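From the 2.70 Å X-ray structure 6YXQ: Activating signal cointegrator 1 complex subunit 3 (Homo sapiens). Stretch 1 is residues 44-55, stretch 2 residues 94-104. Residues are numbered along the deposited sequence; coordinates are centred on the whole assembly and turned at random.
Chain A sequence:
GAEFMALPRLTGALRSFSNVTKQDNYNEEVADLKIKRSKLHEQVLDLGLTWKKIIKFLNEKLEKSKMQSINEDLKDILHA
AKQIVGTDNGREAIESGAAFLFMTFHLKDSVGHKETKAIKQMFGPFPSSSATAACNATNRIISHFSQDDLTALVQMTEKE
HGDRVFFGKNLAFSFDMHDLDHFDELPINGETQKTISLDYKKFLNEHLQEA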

# COMPACT_ATOMS: atom_id res chain seq x y z
N VAL A 44 11.67 19.31 12.04
CA VAL A 44 10.83 20.27 11.34
C VAL A 44 11.69 21.50 11.03
O VAL A 44 12.14 22.22 11.92
CB VAL A 44 9.54 20.59 12.11
CG1 VAL A 44 9.69 21.70 13.17
CG2 VAL A 44 8.40 20.92 11.14
N LEU A 45 11.99 21.68 9.74
CA LEU A 45 12.75 22.84 9.28
C LEU A 45 11.96 24.12 9.47
O LEU A 45 12.47 25.12 9.98
CB LEU A 45 13.10 22.65 7.81
CG LEU A 45 13.36 23.88 6.93
CD1 LEU A 45 14.68 24.52 7.30
CD2 LEU A 45 13.30 23.52 5.45
N ASP A 46 10.69 24.08 9.09
CA ASP A 46 9.83 25.23 8.91
C ASP A 46 8.42 24.70 8.71
O ASP A 46 8.23 23.51 8.44
CB ASP A 46 10.27 26.07 7.70
CG ASP A 46 10.26 25.26 6.40
OD1 ASP A 46 10.39 25.87 5.32
OD2 ASP A 46 10.12 24.02 6.46
N LEU A 47 7.44 25.58 8.86
CA LEU A 47 6.10 25.24 8.41
C LEU A 47 5.80 26.19 7.26
O LEU A 47 6.72 26.83 6.74
CB LEU A 47 5.09 25.33 9.56
CG LEU A 47 3.64 24.87 9.42
CD1 LEU A 47 3.27 23.90 10.53
CD2 LEU A 47 2.69 26.06 9.45
N GLY A 48 4.53 26.27 6.86
CA GLY A 48 4.07 27.15 5.80
C GLY A 48 4.81 28.47 5.70
O GLY A 48 5.43 28.76 4.68
N LEU A 49 4.80 29.26 6.77
CA LEU A 49 5.44 30.56 6.74
C LEU A 49 6.40 30.69 7.91
O LEU A 49 6.03 30.43 9.06
CB LEU A 49 4.41 31.69 6.78
CG LEU A 49 3.33 31.64 5.69
CD1 LEU A 49 2.47 32.86 5.80
CD2 LEU A 49 3.93 31.51 4.29
N THR A 50 7.63 31.10 7.61
CA THR A 50 8.64 31.31 8.62
C THR A 50 8.42 32.63 9.35
O THR A 50 7.61 33.47 8.93
CB THR A 50 10.03 31.28 7.99
OG1 THR A 50 10.99 31.76 8.94
CG2 THR A 50 10.05 32.18 6.79
N TRP A 51 9.17 32.82 10.43
CA TRP A 51 9.02 34.00 11.28
C TRP A 51 9.34 35.29 10.52
O TRP A 51 8.63 36.30 10.66
CB TRP A 51 9.94 33.85 12.50
CG TRP A 51 9.78 34.91 13.51
CD1 TRP A 51 10.70 35.87 13.85
CD2 TRP A 51 8.64 35.14 14.34
NE1 TRP A 51 10.20 36.68 14.84
CE2 TRP A 51 8.94 36.25 15.16
CE3 TRP A 51 7.40 34.51 14.47
CZ2 TRP A 51 8.03 36.74 16.09
CZ3 TRP A 51 6.51 35.00 15.40
CH2 TRP A 51 6.83 36.11 16.20
N LYS A 52 10.41 35.28 9.72
CA LYS A 52 10.77 36.45 8.92
C LYS A 52 9.68 36.78 7.90
O LYS A 52 9.33 37.95 7.71
CB LYS A 52 12.11 36.21 8.23
CG LYS A 52 13.29 36.11 9.19
CD LYS A 52 14.60 35.88 8.44
CE LYS A 52 15.81 35.92 9.38
NZ LYS A 52 16.01 37.26 10.02
N LYS A 53 9.13 35.75 7.24
CA LYS A 53 8.01 35.98 6.33
C LYS A 53 6.82 36.57 7.06
O LYS A 53 6.13 37.45 6.53
CB LYS A 53 7.63 34.67 5.63
CG LYS A 53 8.17 34.54 4.21
CD LYS A 53 7.66 33.30 3.50
CE LYS A 53 8.60 32.10 3.67
NZ LYS A 53 8.13 30.85 2.99
N ILE A 54 6.58 36.12 8.30
CA ILE A 54 5.43 36.60 9.06
C ILE A 54 5.59 38.07 9.40
O ILE A 54 4.64 38.86 9.27
CB ILE A 54 5.21 35.74 10.32
CG1 ILE A 54 4.63 34.38 9.96
CG2 ILE A 54 4.28 36.44 11.29
CD1 ILE A 54 4.57 33.42 11.12
N ILE A 55 6.78 38.48 9.84
CA ILE A 55 6.89 39.90 10.19
C ILE A 55 7.00 40.76 8.93
O ILE A 55 6.58 41.92 8.93
CB ILE A 55 8.05 40.16 11.18
CG1 ILE A 55 9.40 40.20 10.49
CG2 ILE A 55 8.04 39.13 12.31
CD1 ILE A 55 10.47 40.83 11.35
N ILE A 94 13.92 28.83 18.34
CA ILE A 94 12.77 29.41 19.04
C ILE A 94 12.02 30.38 18.13
O ILE A 94 10.81 30.56 18.28
CB ILE A 94 13.18 30.06 20.37
CG1 ILE A 94 13.75 31.46 20.16
CG2 ILE A 94 14.17 29.18 21.12
CD1 ILE A 94 14.06 32.18 21.46
N GLU A 95 12.70 30.99 17.15
CA GLU A 95 11.98 31.83 16.20
C GLU A 95 11.07 31.00 15.30
O GLU A 95 9.94 31.39 15.02
CB GLU A 95 12.95 32.66 15.38
CG GLU A 95 13.52 33.84 16.15
CD GLU A 95 14.24 34.83 15.25
OE1 GLU A 95 14.70 34.42 14.16
OE2 GLU A 95 14.34 36.01 15.65
N SER A 96 11.55 29.83 14.83
CA SER A 96 10.68 28.96 14.04
C SER A 96 9.57 28.37 14.90
O SER A 96 8.46 28.14 14.40
CB SER A 96 11.48 27.84 13.36
OG SER A 96 12.54 27.37 14.18
N GLY A 97 9.83 28.15 16.19
CA GLY A 97 8.76 27.77 17.09
C GLY A 97 7.73 28.86 17.26
O GLY A 97 6.53 28.59 17.35
N ALA A 98 8.17 30.12 17.31
CA ALA A 98 7.24 31.24 17.38
C ALA A 98 6.40 31.34 16.11
O ALA A 98 5.20 31.62 16.17
CB ALA A 98 7.99 32.55 17.63
N ALA A 99 7.03 31.12 14.95
CA ALA A 99 6.27 31.10 13.70
C ALA A 99 5.25 29.97 13.71
O ALA A 99 4.10 30.15 13.28
CB ALA A 99 7.21 30.96 12.51
N PHE A 100 5.65 28.80 14.21
CA PHE A 100 4.73 27.68 14.34
C PHE A 100 3.57 28.00 15.27
O PHE A 100 2.42 27.64 15.00
CB PHE A 100 5.48 26.45 14.83
CG PHE A 100 4.62 25.25 15.04
CD1 PHE A 100 4.23 24.48 13.96
CD2 PHE A 100 4.18 24.90 16.30
CE1 PHE A 100 3.43 23.37 14.14
CE2 PHE A 100 3.38 23.80 16.49
CZ PHE A 100 3.00 23.03 15.40
N LEU A 101 3.85 28.69 16.38
CA LEU A 101 2.79 29.08 17.30
C LEU A 101 1.82 30.05 16.63
O LEU A 101 0.60 29.84 16.66
CB LEU A 101 3.39 29.71 18.56
CG LEU A 101 4.05 28.72 19.52
CD1 LEU A 101 4.62 29.46 20.71
CD2 LEU A 101 3.07 27.65 19.97
N PHE A 102 2.36 31.11 16.03
CA PHE A 102 1.51 32.09 15.35
C PHE A 102 0.61 31.41 14.33
O PHE A 102 -0.60 31.64 14.30
CB PHE A 102 2.37 33.17 14.68
CG PHE A 102 1.57 34.15 13.87
CD1 PHE A 102 1.08 35.31 14.44
CD2 PHE A 102 1.33 33.92 12.52
CE1 PHE A 102 0.36 36.23 13.69
CE2 PHE A 102 0.60 34.83 11.76
CZ PHE A 102 0.11 35.98 12.34
N MET A 103 1.20 30.55 13.49
CA MET A 103 0.40 29.87 12.47
C MET A 103 -0.58 28.88 13.08
O MET A 103 -1.63 28.60 12.49
CB MET A 103 1.33 29.15 11.49
CG MET A 103 2.20 30.10 10.70
SD MET A 103 1.22 31.26 9.73
CE MET A 103 0.18 30.11 8.86
N THR A 104 -0.28 28.36 14.27
CA THR A 104 -1.22 27.47 14.92
C THR A 104 -2.48 28.20 15.35
O THR A 104 -3.58 27.64 15.27
CB THR A 104 -0.55 26.78 16.12
OG1 THR A 104 0.47 25.89 15.64
CG2 THR A 104 -1.57 25.99 16.93

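Packing of residues 44-55 against the helix 94-104 in the human activating signal cointegrator 1 complex subunit 3. Stretch 1 runs as loop through T50, the N-cap residue, and enters a helix at W51; stretch 2 is helical throughout and belongs to a longer helix that extends beyond it in both directions. The two helix axes approach to 9.3 Å, with 55° between their N-to-C directions, so the helices run obliquely in the same general sense. Contact is tightest where the first helix begins: the CA atoms of W51 and A99 lie 4.7 Å apart, whereas the CA of L47, in the loop, lies 6.6 Å from the CA of F100. Together the two surfaces bury 610 Å².

Backbone hydrogen bonds stay within each stretch. I54 N donates to T50 O (2.9 Å) and I55 N to W51 O (3.0 Å), establishing the first helical turn; in the second helix the i to i-4 ladder is regular, for example A99 N to E95 O and M103 N to A99 O, both 2.9 Å. T104 OG1 also donates to F100 O (2.7 Å), returning a side-chain hydroxyl to its own helix. No hydrogen bond crosses between the stretches, so the interface rests on packing.

Small side chains permit the close approach. The methyl group of A99 sits against the start of the first helix, with A99 CB 3.4 Å from W51 N, 3.8 Å from T50 C and 3.7 Å from L49 O. Its short side chain lets backbone meet helix surface almost directly, and A99 CB also packs against W51 CB at 4.0 Å.

Two CH-pi contacts place aliphatic groups over aromatic faces, where C-H bonds meet the pi electrons. A98 CB lies 3.9 Å from the centroid of the six-membered ring of W51, 21° off the ring normal, and comes within 3.6 Å of W51 CZ3. In the second, the roles of the stretches are exchanged: I54 CG2 of the first helix stands 4.1 Å from the centroid of the F102 ring, only 14° off its normal.

Apolar contacts extend the interface. I54, with chi1 m and chi2 t, brings CD1 to 3.6 Å from F102 CD2, 3.9 Å from A99 CB and 4.1 Å from M103 CG, so one methyl touches three residues of the second helix. M103, with all three chi angles m, also meets the loop: its SD is 4.4 Å from L49 CB, and its CB is 3.9 Å from L47 CD2. The other methyl of L47, CD1, approaches F100 CD1 at 3.6 Å, at the edge of the ring and near its plane. L47 thus spans F100 and M103, three residues and about one helical turn apart.

W51 also packs beside E95: W51 CB is 3.5 Å from E95 O, and W51 CD1 is 3.9 Å from E95 CD; the first contact is with the E95 backbone carbonyl, which already accepts A99 N; the second sets an indole carbon beside the carboxylate carbon, and neither is a hydrogen bond.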